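Local structure of gamma-glutamyltransferase 1 Threonine peptidase. MEROPS family T03 (Pseudomonas nitroreducens, 5ZJG) at residues Y136-P141 with L157-W162; N52-V57 with G93-F98; T17-W22 with N38-D43; S5-D10 with G83-V88. The protein catalyses the transfer of gamma-glutamyl groups from glutathione and related peptides to amino acids, and hydrolyses glutathione to release glutamate. All coordinates share one frame; numbering follows the deposited sequence. Where two conformers were deposited one is given.

Contact 1 (Y136-P141 with L157-W162). With GLY (glycine), chain F.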
loop_
_atom_site.group_PDB
_atom_site.type_symbol
_atom_site.label_atom_id
_atom_site.label_comp_id
_atom_site.label_asym_id
_atom_site.label_seq_id
_atom_site.Cartn_x
_atom_site.Cartn_y
_atom_site.Cartn_z
ATOM N N TYR B 136 -15.195 1.825 -10.646
ATOM C CA TYR B 136 -14.849 0.540 -11.243
ATOM C C TYR B 136 -13.624 0.734 -12.126
ATOM O O TYR B 136 -13.208 1.863 -12.395
ATOM C CB TYR B 136 -16.036 -0.033 -12.032
ATOM C CG TYR B 136 -16.495 0.795 -13.213
ATOM C CD1 TYR B 136 -15.849 0.703 -14.437
ATOM C CD2 TYR B 136 -17.600 1.644 -13.115
ATOM C CE1 TYR B 136 -16.279 1.429 -15.533
ATOM C CE2 TYR B 136 -18.034 2.391 -14.213
ATOM C CZ TYR B 136 -17.360 2.277 -15.418
ATOM O OH TYR B 136 -17.769 2.992 -16.520
ATOM N N ASP B 137 -13.010 -0.373 -12.543
ATOM C CA ASP B 137 -11.905 -0.321 -13.490
ATOM C C ASP B 137 -12.310 -0.953 -14.819
ATOM O O ASP B 137 -13.379 -1.562 -14.963
ATOM C CB ASP B 137 -10.637 -0.984 -12.917
ATOM C CG ASP B 137 -10.804 -2.463 -12.600
ATOM O OD1 ASP B 137 -11.838 -3.068 -12.962
ATOM O OD2 ASP B 137 -9.868 -3.026 -11.972
ATOM N N ALA B 138 -11.447 -0.762 -15.817
ATOM C CA ALA B 138 -11.746 -1.247 -17.158
ATOM C C ALA B 138 -11.511 -2.745 -17.280
ATOM O O ALA B 138 -12.036 -3.369 -18.202
ATOM C CB ALA B 138 -10.906 -0.481 -18.185
ATOM N N TYR B 139 -10.746 -3.326 -16.352
ATOM C CA TYR B 139 -10.594 -4.773 -16.291
ATOM C C TYR B 139 -11.937 -5.466 -16.073
ATOM O O TYR B 139 -12.210 -6.505 -16.683
ATOM C CB TYR B 139 -9.593 -5.133 -15.182
ATOM C CG TYR B 139 -9.661 -6.580 -14.749
ATOM C CD1 TYR B 139 -8.975 -7.566 -15.436
ATOM C CD2 TYR B 139 -10.426 -6.952 -13.657
ATOM C CE1 TYR B 139 -9.042 -8.892 -15.038
ATOM C CE2 TYR B 139 -10.514 -8.261 -13.261
ATOM C CZ TYR B 139 -9.821 -9.236 -13.960
ATOM O OH TYR B 139 -9.895 -10.546 -13.553
ATOM N N ALA B 140 -12.798 -4.908 -15.220
ATOM C CA ALA B 140 -14.100 -5.516 -14.917
ATOM C C ALA B 140 -15.122 -4.413 -14.680
ATOM O O ALA B 140 -15.604 -4.211 -13.557
ATOM C CB ALA B 140 -14.001 -6.441 -13.706
ATOM N N PRO B 141 -15.487 -3.680 -15.730
ATOM C CA PRO B 141 -16.369 -2.526 -15.548
ATOM C C PRO B 141 -17.771 -2.944 -15.138
ATOM O O PRO B 141 -18.254 -4.030 -15.479
ATOM C CB PRO B 141 -16.374 -1.864 -16.931
ATOM C CG PRO B 141 -16.166 -3.001 -17.872
ATOM C CD PRO B 141 -15.194 -3.922 -17.155
ATOM N N LEU B 157 -21.724 5.912 -11.377
ATOM C CA LEU B 157 -20.670 4.954 -11.686
ATOM C C LEU B 157 -19.604 5.611 -12.547
ATOM O O LEU B 157 -19.921 6.290 -13.529
ATOM C CB LEU B 157 -21.242 3.733 -12.408
ATOM C CG LEU B 157 -22.542 3.208 -11.804
ATOM C CD1 LEU B 157 -23.013 1.965 -12.549
ATOM C CD2 LEU B 157 -22.376 2.923 -10.323
ATOM N N GLU B 158 -18.340 5.411 -12.179
ATOM C CA GLU B 158 -17.236 6.028 -12.902
ATOM C C GLU B 158 -16.084 5.052 -13.064
ATOM O O GLU B 158 -15.701 4.363 -12.113
ATOM C CB GLU B 158 -16.743 7.293 -12.187
ATOM C CG GLU B 158 -17.238 8.566 -12.840
ATOM C CD GLU B 158 -16.972 9.793 -12.003
ATOM O OE1 GLU B 158 -15.894 9.858 -11.372
ATOM O OE2 GLU B 158 -17.845 10.684 -11.969
ATOM N N ASP B 159 -15.531 5.010 -14.273
ATOM C CA ASP B 159 -14.277 4.314 -14.522
ATOM C C ASP B 159 -13.158 5.174 -13.950
ATOM O O ASP B 159 -12.938 6.294 -14.416
ATOM C CB ASP B 159 -14.091 4.080 -16.020
ATOM C CG ASP B 159 -12.798 3.354 -16.352
ATOM O OD1 ASP B 159 -11.960 3.148 -15.445
ATOM O OD2 ASP B 159 -12.617 2.987 -17.538
ATOM N N GLN B 160 -12.469 4.670 -12.920
ATOM C CA GLN B 160 -11.453 5.489 -12.264
ATOM C C GLN B 160 -10.202 5.659 -13.111
ATOM O O GLN B 160 -9.386 6.541 -12.807
ATOM C CB GLN B 160 -11.082 4.905 -10.900
ATOM C CG GLN B 160 -10.464 3.541 -10.936
ATOM C CD GLN B 160 -10.208 3.013 -9.545
ATOM O OE1 GLN B 160 -10.824 3.464 -8.585
ATOM N NE2 GLN B 160 -9.310 2.056 -9.433
ATOM N N GLY B 161 -10.050 4.869 -14.171
ATOM C CA GLY B 161 -8.968 5.050 -15.112
ATOM C C GLY B 161 -7.689 4.338 -14.750
ATOM O O GLY B 161 -6.651 4.608 -15.367
ATOM N N TRP B 162 -7.726 3.452 -13.758
ATOM C CA TRP B 162 -6.606 2.589 -13.413
ATOM C C TRP B 162 -7.171 1.377 -12.697
ATOM O O TRP B 162 -8.259 1.433 -12.111
ATOM C CB TRP B 162 -5.563 3.303 -12.546
ATOM C CG TRP B 162 -6.138 4.132 -11.451
ATOM C CD1 TRP B 162 -6.621 5.401 -11.559
ATOM C CD2 TRP B 162 -6.277 3.763 -10.075
ATOM N NE1 TRP B 162 -7.064 5.847 -10.336
ATOM C CE2 TRP B 162 -6.865 4.857 -9.408
ATOM C CE3 TRP B 162 -5.968 2.611 -9.344
ATOM C CZ2 TRP B 162 -7.139 4.839 -8.042
ATOM C CZ3 TRP B 162 -6.255 2.591 -7.992
ATOM C CH2 TRP B 162 -6.839 3.693 -7.358
HETATM N N GLY F . -2.534 5.051 -10.445
HETATM C CA GLY F . -2.941 4.743 -9.089
HETATM C C GLY F . -1.786 4.302 -8.219
HETATM O O GLY F . -0.622 4.583 -8.509
HETATM O O HOH W 1 -9.714 1.608 -15.354
#

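Contact 2 (N52-V57 with G93-F98). With GLY (glycine), chain G.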
loop_
_atom_site.group_PDB
_atom_site.type_symbol
_atom_site.label_atom_id
_atom_site.label_comp_id
_atom_site.label_asym_id
_atom_site.label_seq_id
_atom_site.Cartn_x
_atom_site.Cartn_y
_atom_site.Cartn_z
ATOM N N ASN B 52 -7.693 14.962 -1.593
ATOM C CA ASN B 52 -6.391 14.747 -2.200
ATOM C C ASN B 52 -6.579 13.979 -3.511
ATOM O O ASN B 52 -7.691 13.872 -4.043
ATOM C CB ASN B 52 -5.459 14.045 -1.205
ATOM C CG ASN B 52 -5.708 12.538 -1.094
ATOM O OD1 ASN B 52 -6.738 12.031 -1.532
ATOM N ND2 ASN B 52 -4.775 11.836 -0.460
ATOM N N ALA B 53 -5.479 13.461 -4.064
ATOM C CA ALA B 53 -5.533 12.851 -5.388
ATOM C C ALA B 53 -6.372 11.581 -5.410
ATOM O O ALA B 53 -6.830 11.175 -6.484
ATOM C CB ALA B 53 -4.118 12.547 -5.879
ATOM N N PHE B 54 -6.582 10.949 -4.258
ATOM C CA PHE B 54 -7.464 9.790 -4.160
ATOM C C PHE B 54 -8.887 10.143 -3.748
ATOM O O PHE B 54 -9.698 9.234 -3.556
ATOM C CB PHE B 54 -6.890 8.780 -3.166
ATOM C CG PHE B 54 -5.673 8.083 -3.670
ATOM C CD1 PHE B 54 -5.771 7.113 -4.655
ATOM C CD2 PHE B 54 -4.420 8.406 -3.173
ATOM C CE1 PHE B 54 -4.640 6.479 -5.132
ATOM C CE2 PHE B 54 -3.291 7.782 -3.645
ATOM C CZ PHE B 54 -3.393 6.813 -4.616
ATOM N N GLY B 55 -9.212 11.424 -3.595
ATOM C CA GLY B 55 -10.562 11.802 -3.229
ATOM C C GLY B 55 -10.864 11.759 -1.746
ATOM O O GLY B 55 -12.024 11.954 -1.360
ATOM N N VAL B 56 -9.875 11.478 -0.900
ATOM C CA VAL B 56 -10.109 11.365 0.535
ATOM C C VAL B 56 -9.808 12.702 1.198
ATOM O O VAL B 56 -9.006 13.505 0.704
ATOM C CB VAL B 56 -9.284 10.222 1.162
ATOM C CG1 VAL B 56 -9.753 8.897 0.580
ATOM C CG2 VAL B 56 -7.778 10.402 0.930
ATOM N N VAL B 57 -10.454 12.942 2.335
ATOM C CA VAL B 57 -10.336 14.222 3.032
ATOM C C VAL B 57 -9.865 13.980 4.470
ATOM O O VAL B 57 -9.779 12.846 4.942
ATOM C CB VAL B 57 -11.657 15.019 3.008
ATOM C CG1 VAL B 57 -12.094 15.291 1.574
ATOM C CG2 VAL B 57 -12.757 14.298 3.766
ATOM N N GLY B 93 -3.296 0.491 -4.449
ATOM C CA GLY B 93 -4.570 1.055 -4.862
ATOM C C GLY B 93 -5.001 2.277 -4.074
ATOM O O GLY B 93 -6.176 2.654 -4.157
ATOM N N GLY B 94 -4.099 2.900 -3.317
ATOM C CA GLY B 94 -4.483 4.087 -2.572
ATOM C C GLY B 94 -5.670 3.799 -1.678
ATOM O O GLY B 94 -5.699 2.798 -0.959
ATOM N N SER B 95 -6.668 4.687 -1.715
ATOM C CA SER B 95 -7.838 4.560 -0.849
ATOM C C SER B 95 -8.700 3.348 -1.167
ATOM O O SER B 95 -9.647 3.107 -0.426
ATOM C CB SER B 95 -8.713 5.817 -0.936
ATOM O OG SER B 95 -9.216 6.017 -2.243
ATOM N N ARG B 96 -8.400 2.601 -2.229
ATOM C CA ARG B 96 -9.091 1.362 -2.564
ATOM C C ARG B 96 -8.467 0.123 -1.914
ATOM O O ARG B 96 -9.025 -0.972 -2.041
ATOM C CB ARG B 96 -9.084 1.176 -4.086
ATOM C CG ARG B 96 -10.009 2.095 -4.903
ATOM C CD ARG B 96 -9.694 3.591 -4.756
ATOM N NE ARG B 96 -10.263 4.336 -5.882
ATOM C CZ ARG B 96 -10.301 5.662 -5.977
ATOM N NH1 ARG B 96 -9.812 6.427 -5.006
ATOM N NH2 ARG B 96 -10.830 6.225 -7.054
ATOM N N ILE B 97 -7.330 0.259 -1.223
ATOM C CA ILE B 97 -6.580 -0.925 -0.799
ATOM C C ILE B 97 -7.397 -1.781 0.150
ATOM O O ILE B 97 -7.534 -2.991 -0.046
ATOM C CB ILE B 97 -5.248 -0.510 -0.161
ATOM C CG1 ILE B 97 -4.307 -0.032 -1.259
ATOM C CG2 ILE B 97 -4.631 -1.669 0.650
ATOM C CD1 ILE B 97 -3.052 0.664 -0.730
ATOM N N PHE B 98 -7.903 -1.188 1.228
ATOM C CA PHE B 98 -8.555 -2.044 2.213
ATOM C C PHE B 98 -9.964 -2.458 1.804
ATOM O O PHE B 98 -10.426 -3.514 2.258
ATOM C CB PHE B 98 -8.566 -1.390 3.600
ATOM C CG PHE B 98 -9.064 0.019 3.617
ATOM C CD1 PHE B 98 -10.411 0.287 3.664
ATOM C CD2 PHE B 98 -8.160 1.091 3.624
ATOM C CE1 PHE B 98 -10.881 1.617 3.707
ATOM C CE2 PHE B 98 -8.619 2.385 3.650
ATOM C CZ PHE B 98 -9.977 2.643 3.691
HETATM N N GLY G . -2.119 3.608 -7.138
HETATM C CA GLY G . -1.116 3.039 -6.264
HETATM C C GLY G . -1.419 3.325 -4.816
HETATM O O GLY G . -1.191 4.431 -4.324
HETATM O OXT GLY G . -1.878 2.449 -4.091
#

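Contact 3 (T17-W22 with N38-D43). With GLY (glycine), chain E; GLY (glycine), chain F.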
loop_
_atom_site.group_PDB
_atom_site.type_symbol
_atom_site.label_atom_id
_atom_site.label_comp_id
_atom_site.label_asym_id
_atom_site.label_seq_id
_atom_site.Cartn_x
_atom_site.Cartn_y
_atom_site.Cartn_z
ATOM N N THR B 17 3.767 -4.120 1.684
ATOM C CA THR B 17 3.276 -3.119 0.744
ATOM C C THR B 17 4.192 -1.913 0.841
ATOM O O THR B 17 4.444 -1.423 1.944
ATOM C CB THR B 17 1.832 -2.710 1.059
ATOM O OG1 THR B 17 1.004 -3.873 1.334
ATOM C CG2 THR B 17 1.249 -1.911 -0.128
ATOM N N TYR B 18 4.713 -1.442 -0.292
ATOM C CA TYR B 18 5.509 -0.218 -0.211
ATOM C C TYR B 18 5.309 0.574 -1.496
ATOM O O TYR B 18 4.665 0.107 -2.438
ATOM C CB TYR B 18 6.979 -0.513 0.130
ATOM C CG TYR B 18 7.864 -1.167 -0.931
ATOM C CD1 TYR B 18 7.337 -1.989 -1.939
ATOM C CD2 TYR B 18 9.229 -1.000 -0.874
ATOM C CE1 TYR B 18 8.180 -2.566 -2.894
ATOM C CE2 TYR B 18 10.077 -1.562 -1.822
ATOM C CZ TYR B 18 9.549 -2.361 -2.808
ATOM O OH TYR B 18 10.363 -2.906 -3.756
ATOM N N THR B 19 5.774 1.820 -1.494
ATOM C CA THR B 19 5.262 2.730 -2.510
ATOM C C THR B 19 6.084 4.001 -2.602
ATOM O O THR B 19 6.777 4.394 -1.665
ATOM C CB THR B 19 3.806 3.089 -2.207
ATOM O OG1 THR B 19 3.252 3.821 -3.300
ATOM C CG2 THR B 19 3.708 3.899 -0.927
ATOM N N LEU B 20 5.939 4.675 -3.750
ATOM C CA LEU B 20 6.299 6.078 -3.917
ATOM C C LEU B 20 5.087 6.993 -3.815
ATOM O O LEU B 20 5.236 8.225 -3.860
ATOM C CB LEU B 20 6.954 6.284 -5.276
ATOM C CG LEU B 20 8.318 5.648 -5.526
ATOM C CD1 LEU B 20 8.687 5.905 -6.989
ATOM C CD2 LEU B 20 9.367 6.268 -4.586
ATOM N N ASN B 21 3.906 6.398 -3.649
ATOM C CA ASN B 21 2.569 6.971 -3.779
ATOM C C ASN B 21 2.149 6.870 -5.242
ATOM O O ASN B 21 1.842 5.768 -5.694
ATOM C CB ASN B 21 2.455 8.398 -3.229
ATOM C CG ASN B 21 1.005 8.840 -3.129
ATOM O OD1 ASN B 21 0.088 8.023 -3.253
ATOM N ND2 ASN B 21 0.781 10.124 -2.904
ATOM N N TRP B 22 2.106 7.956 -6.002
ATOM C CA TRP B 22 1.677 7.800 -7.383
ATOM C C TRP B 22 2.802 7.180 -8.214
ATOM O O TRP B 22 3.913 6.966 -7.735
ATOM C CB TRP B 22 1.190 9.137 -7.930
ATOM C CG TRP B 22 -0.102 9.441 -7.278
ATOM C CD1 TRP B 22 -0.278 10.117 -6.111
ATOM C CD2 TRP B 22 -1.405 9.002 -7.695
ATOM N NE1 TRP B 22 -1.612 10.163 -5.790
ATOM C CE2 TRP B 22 -2.325 9.485 -6.747
ATOM C CE3 TRP B 22 -1.883 8.261 -8.786
ATOM C CZ2 TRP B 22 -3.696 9.260 -6.854
ATOM C CZ3 TRP B 22 -3.244 8.045 -8.893
ATOM C CH2 TRP B 22 -4.134 8.533 -7.929
ATOM N N ASN B 38 9.575 9.798 -3.517
ATOM C CA ASN B 38 8.144 9.697 -3.328
ATOM C C ASN B 38 7.451 11.052 -3.442
ATOM O O ASN B 38 8.062 12.111 -3.293
ATOM C CB ASN B 38 7.855 9.107 -1.955
ATOM C CG ASN B 38 8.225 10.031 -0.827
ATOM O OD1 ASN B 38 7.420 10.876 -0.402
ATOM N ND2 ASN B 38 9.459 9.900 -0.341
ATOM N N ASP B 39 6.142 10.996 -3.698
ATOM C CA ASP B 39 5.270 12.152 -3.507
ATOM C C ASP B 39 4.223 11.781 -2.455
ATOM O O ASP B 39 3.026 12.033 -2.622
ATOM C CB ASP B 39 4.675 12.671 -4.831
ATOM C CG ASP B 39 3.762 11.686 -5.574
ATOM O OD1 ASP B 39 3.662 10.500 -5.223
ATOM O OD2 ASP B 39 3.150 12.122 -6.575
ATOM N N GLU B 40 4.709 11.227 -1.336
ATOM C CA GLU B 40 3.838 10.758 -0.266
ATOM C C GLU B 40 3.163 11.901 0.487
ATOM O O GLU B 40 2.173 11.671 1.188
ATOM C CB GLU B 40 4.627 9.891 0.709
ATOM C CG GLU B 40 3.887 8.668 1.179
ATOM C CD GLU B 40 3.794 7.568 0.120
ATOM O OE1 GLU B 40 4.840 7.055 -0.343
ATOM O OE2 GLU B 40 2.671 7.198 -0.249
ATOM N N MET B 41 3.680 13.121 0.384
ATOM C CA MET B 41 3.100 14.208 1.165
ATOM C C MET B 41 1.639 14.440 0.818
ATOM O O MET B 41 0.899 14.994 1.638
ATOM C CB MET B 41 3.896 15.496 0.962
ATOM C CG MET B 41 5.329 15.437 1.536
ATOM S SD MET B 41 5.396 15.411 3.340
ATOM C CE MET B 41 5.007 17.106 3.772
ATOM N N ASP B 42 1.198 14.035 -0.371
ATOM C CA ASP B 42 -0.198 14.264 -0.736
ATOM C C ASP B 42 -1.165 13.399 0.065
ATOM O O ASP B 42 -2.384 13.628 -0.020
ATOM C CB ASP B 42 -0.413 14.027 -2.237
ATOM C CG ASP B 42 -1.811 14.434 -2.706
ATOM O OD1 ASP B 42 -2.133 15.646 -2.697
ATOM O OD2 ASP B 42 -2.606 13.542 -3.078
ATOM N N ASP B 43 -0.668 12.426 0.838
ATOM C CA ASP B 43 -1.520 11.622 1.698
ATOM C C ASP B 43 -1.887 12.344 2.990
ATOM O O ASP B 43 -2.831 11.923 3.669
ATOM C CB ASP B 43 -0.837 10.271 1.990
ATOM C CG ASP B 43 -1.064 9.250 0.893
ATOM O OD1 ASP B 43 -1.884 9.518 -0.025
ATOM O OD2 ASP B 43 -0.413 8.178 0.951
HETATM N N GLY E . 0.024 6.443 -0.976
HETATM C CA GLY E . -1.201 5.678 -0.824
HETATM C C GLY E . -1.296 5.072 0.561
HETATM O O GLY E . -2.363 4.668 1.029
HETATM O OXT GLY E . -0.275 4.980 1.244
HETATM N N GLY F . -2.534 5.051 -10.445
HETATM C CA GLY F . -2.941 4.743 -9.089
HETATM C C GLY F . -1.786 4.302 -8.219
HETATM O O GLY F . -0.622 4.583 -8.509
HETATM O O HOH W 2 -1.969 10.929 -2.663
#

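Contact 4 (S5-D10 with G83-V88)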
loop_
_atom_site.group_PDB
_atom_site.type_symbol
_atom_site.label_atom_id
_atom_site.label_comp_id
_atom_site.label_asym_id
_atom_site.label_seq_id
_atom_site.Cartn_x
_atom_site.Cartn_y
_atom_site.Cartn_z
ATOM N N SER B 5 3.939 -10.981 -1.178
ATOM C CA SER B 5 3.588 -11.893 -0.101
ATOM C C SER B 5 4.543 -13.067 -0.167
ATOM O O SER B 5 4.845 -13.547 -1.262
ATOM C CB SER B 5 2.142 -12.387 -0.248
ATOM O OG SER B 5 1.232 -11.313 -0.081
ATOM N N ILE B 6 5.017 -13.534 0.988
ATOM C CA ILE B 6 5.998 -14.622 1.045
ATOM C C ILE B 6 5.680 -15.508 2.235
ATOM O O ILE B 6 5.347 -15.024 3.315
ATOM C CB ILE B 6 7.456 -14.119 1.153
ATOM C CG1 ILE B 6 7.837 -13.303 -0.094
ATOM C CG2 ILE B 6 8.417 -15.285 1.331
ATOM C CD1 ILE B 6 9.143 -12.555 0.012
ATOM N N VAL B 7 5.799 -16.812 2.039
ATOM C CA VAL B 7 5.732 -17.789 3.118
ATOM C C VAL B 7 6.944 -18.689 2.967
ATOM O O VAL B 7 7.250 -19.123 1.851
ATOM C CB VAL B 7 4.428 -18.616 3.050
ATOM C CG1 VAL B 7 4.427 -19.735 4.077
ATOM C CG2 VAL B 7 3.229 -17.732 3.285
ATOM N N ASP B 8 7.629 -18.992 4.069
ATOM C CA ASP B 8 8.731 -19.941 3.969
ATOM C C ASP B 8 8.315 -21.315 4.500
ATOM O O ASP B 8 7.207 -21.511 5.004
ATOM C CB ASP B 8 10.010 -19.408 4.653
ATOM C CG ASP B 8 9.921 -19.297 6.177
ATOM O OD1 ASP B 8 9.183 -20.053 6.830
ATOM O OD2 ASP B 8 10.649 -18.433 6.724
ATOM N N LYS B 9 9.209 -22.291 4.317
ATOM C CA LYS B 9 8.890 -23.684 4.615
ATOM C C LYS B 9 8.699 -23.935 6.102
ATOM O O LYS B 9 8.190 -24.999 6.474
ATOM C CB LYS B 9 9.985 -24.612 4.079
ATOM C CG LYS B 9 11.340 -24.472 4.756
ATOM C CD LYS B 9 12.358 -25.388 4.097
ATOM C CE LYS B 9 13.729 -25.259 4.734
ATOM N NZ LYS B 9 14.287 -23.878 4.562
ATOM N N ASP B 10 9.090 -22.986 6.951
ATOM C CA ASP B 10 8.874 -23.067 8.386
ATOM C C ASP B 10 7.553 -22.433 8.805
ATOM O O ASP B 10 7.271 -22.362 10.001
ATOM C CB ASP B 10 10.029 -22.387 9.122
ATOM C CG ASP B 10 11.356 -23.105 8.918
ATOM O OD1 ASP B 10 11.382 -24.345 9.005
ATOM O OD2 ASP B 10 12.372 -22.425 8.665
ATOM N N GLY B 83 -3.095 -20.575 15.166
ATOM C CA GLY B 83 -1.690 -20.274 15.328
ATOM C C GLY B 83 -0.841 -20.514 14.102
ATOM O O GLY B 83 0.386 -20.401 14.189
ATOM N N HIS B 84 -1.447 -20.846 12.966
ATOM C CA HIS B 84 -0.705 -21.135 11.749
ATOM C C HIS B 84 -1.164 -20.222 10.622
ATOM O O HIS B 84 -2.365 -20.005 10.423
ATOM C CB HIS B 84 -0.878 -22.596 11.345
ATOM C CG HIS B 84 -0.370 -23.566 12.367
ATOM N ND1 HIS B 84 0.969 -23.704 12.661
ATOM C CD2 HIS B 84 -1.021 -24.440 13.171
ATOM C CE1 HIS B 84 1.125 -24.625 13.595
ATOM N NE2 HIS B 84 -0.069 -25.088 13.922
ATOM N N VAL B 85 -0.194 -19.695 9.876
ATOM C CA VAL B 85 -0.518 -18.894 8.711
ATOM C C VAL B 85 -1.462 -19.672 7.816
ATOM O O VAL B 85 -1.233 -20.853 7.509
ATOM C CB VAL B 85 0.764 -18.483 7.967
ATOM C CG1 VAL B 85 0.413 -17.778 6.678
ATOM C CG2 VAL B 85 1.620 -17.570 8.846
ATOM N N SER B 86 -2.537 -19.009 7.401
ATOM C CA SER B 86 -3.495 -19.569 6.462
ATOM C C SER B 86 -3.627 -18.759 5.177
ATOM O O SER B 86 -3.865 -19.340 4.116
ATOM C CB SER B 86 -4.875 -19.685 7.125
ATOM O OG SER B 86 -5.310 -18.419 7.556
ATOM N N LEU B 87 -3.465 -17.442 5.227
ATOM C CA LEU B 87 -3.577 -16.631 4.020
ATOM C C LEU B 87 -2.716 -15.378 4.165
ATOM O O LEU B 87 -2.775 -14.708 5.196
ATOM C CB LEU B 87 -5.048 -16.262 3.772
ATOM C CG LEU B 87 -5.412 -15.451 2.527
ATOM C CD1 LEU B 87 -5.245 -16.301 1.306
ATOM C CD2 LEU B 87 -6.813 -14.903 2.600
ATOM N N VAL B 88 -1.950 -15.041 3.131
ATOM C CA VAL B 88 -1.139 -13.821 3.118
ATOM C C VAL B 88 -1.577 -12.991 1.910
ATOM O O VAL B 88 -1.657 -13.523 0.805
ATOM C CB VAL B 88 0.366 -14.159 3.033
ATOM C CG1 VAL B 88 1.213 -12.917 3.164
ATOM C CG2 VAL B 88 0.760 -15.223 4.084
#

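Contact 1 (Y136-P141 with L157-W162)
Tyr136 and Asp159 form a parallel beta bridge where strands 133-136 and 156-159 run side by side, the two strands of a beta-alpha-beta unit whose connection contains helix 144-153. Tyr136 N donates to Glu158 O at 3.0 Å, and Gln160 N returns a bond to Tyr136 O at 2.9 Å. The tyrosine's CG sits between its backbone N and carbonyl carbon (chi1 63°), a turn that swings the ring back over the neighbouring strand. One face therefore covers Glu158 O and Asp159 N, Tyr136 CE1 rests 3.5 Å from Asp159 CB, and Leu157 CB abuts the ring edge. A broad flat ring suits this place because it can blanket a peptide group.

Past the bridge, Asp159 folds the chain into an Asx turn, its OD1 accepting from Gly161 N at 2.9 Å. The same oxygen receives a water that is also bound by Ala138 N. Gly161 adopts a positive phi, at which a beta carbon would press on the preceding carbonyl. The extended Gln160 sends OE1 to Arg96 NE and NE2 to Trp162 O. That NE2 also lies over one face of the Trp162 indole, while on the opposite face a bound glycine (chain F) places its CA 3.6 Å from Trp162 CD2.

Contact 2 (N52-V57 with G93-F98)
Phe54 O receives two N-H groups, a weak bond from Arg96 NH1 at 3.2 Å and one from Gln127 NE2. It sits in a type I turn, Asn52 to Gly55, packed against the loop that leads into helix 97-109. Asparagine suits the first turn position because its amide oxygen reaches forward: Asn52 OD1 makes an Asx turn with Phe54 N, 2.9 Å away, and also takes Val56 N from the opposite face of its plane. Arg96, bent at chi2 (61°), brings NH1 round so that Ser95 OG lies near its guanidinium plane, a bond of 2.9 Å. Ser95 OG, which accepts from Arg96 NH1, is also hydrogen-bonded to Gln127 OE1, and Tyr135 adds a cation-pi contact to the arginine.

The Phe54 ring lies with a face over the Gly94 backbone. Gly94 CA makes a CH-pi contact 3.7 Å from the Phe54 ring centroid, an approach only a residue without a side chain allows here. Trp22 also stacks with this phenyl ring. Gly93 and Gly94 probably belong to the L-glutamate site, and their N-H groups, turned to a bound glycine's carboxylate (chain G), are consistent with this family's oxyanion hole. Beside the turn, Val56 CG1 meets Ser95 CB at 3.6 Å.

Contact 3 (T17-W22 with N38-D43)
What is probably the L-glutamate site of this Ntn-type enzyme is shaped where Asn21, just beyond strand 13-19, meets Glu40 and the supporting Asp39. With its CG anti to the backbone N (chi1 -168°), Asn21 turns its amide across the Asp39 backbone. Asn21 ND2 then donates to Asp39 O in a virtually straight bond of 3.0 Å, the acceptor lying in the amide plane. This fixes the flip of the amide and presents Asn21 OD1 to the amino group of a bound glycine (chain E), 2.8 Å away. Asp43 OD2 takes the same nitrogen at 2.6 Å, and Glu40 OE2 stands close by. Both carboxylates also form salt bridges with basic side chains of the other subunit, which probably temper their negative charge.

An ST turn shapes the chain after strand 13-19: Thr19 OG1 accepts from Asn21 N at 2.7 Å and is hydrogen-bonded to OG1 of Thr1, probably the nucleophile. Asn38 OD1 makes an Asx turn with Glu40 N and also bonds to backbone of the other subunit. Asp39 N binds Leu20 O, while Asp39 OD1 uses its syn lone pair for Trp22 N at 3.1 Å. One water joins Asn21 ND2, Trp22 NE1, Asp43 OD1 and OD2 of Asp42, whose OD1 bonds to a polar side chain of the other subunit.

Contact 4 (S5-D10 with G83-V88)
Strands 5-7 and 84-88 run nearly antiparallel, their directions 158° apart, with axes 8.0 Å from each other at closest approach. No hydrogen bond joins Ser5 or Val7 to Val88: the strands belong to two different sheets stacked face to face, as in the beta sandwich at the centre of the Ntn-hydrolase fold, and meet through side chains alone. A classic beta bulge, in which Ser86 and Leu87 both face Val79, upsets the usual alternation of strand 84-90. Its effect is that Val85 and Val88, three residues apart, both point at the opposing sheet.

Val88 fits between two partners by spreading its methyls. CG1 is anti to the backbone N (chi1 -174°), and Val88 CG1 reaches Ser5 CB at 3.6 Å, whereas Val88 CG2 touches Val7 CG2, also at 3.6 Å. Beta-branched valine suits this place because it favours extended backbone and offers two methyls close to the strand. Serine is small enough to sit against the valine methyl, and its buried hydroxyl is satisfied by Gln168 O and His3 NE2. Ile170 packs against both Ser5 and Val7, and strand 2-7 pairs further with a strand of the other subunit. Nearer the start of strand 84-90, Val85 CG1 stands 4.4 Å from Val7 CG2.

In the fold
From the N terminus, strand 2-7 opens contact 4 and strand 13-19 then leads into contact 3. The latter closes first, at 38-43, nested wholly inside the long loop that contact 4 closes at 83-88. Contact 2 opens at 52-57, within that loop, and closes beyond it at 93-98, so contacts 2 and 4 cross. Contact 1 follows in series, closing a loop that contains helix 144-153. Contacts 3, 2 and 1 each touch a bound glycine and are joined to one another in turn: Asp42 O and OD2 receive Asn52 ND2 and Ala53 N, and Trp162 packs on Gly93. Contact 4 lies apart, stacking two sheets about 27 Å from contact 3, centre to centre.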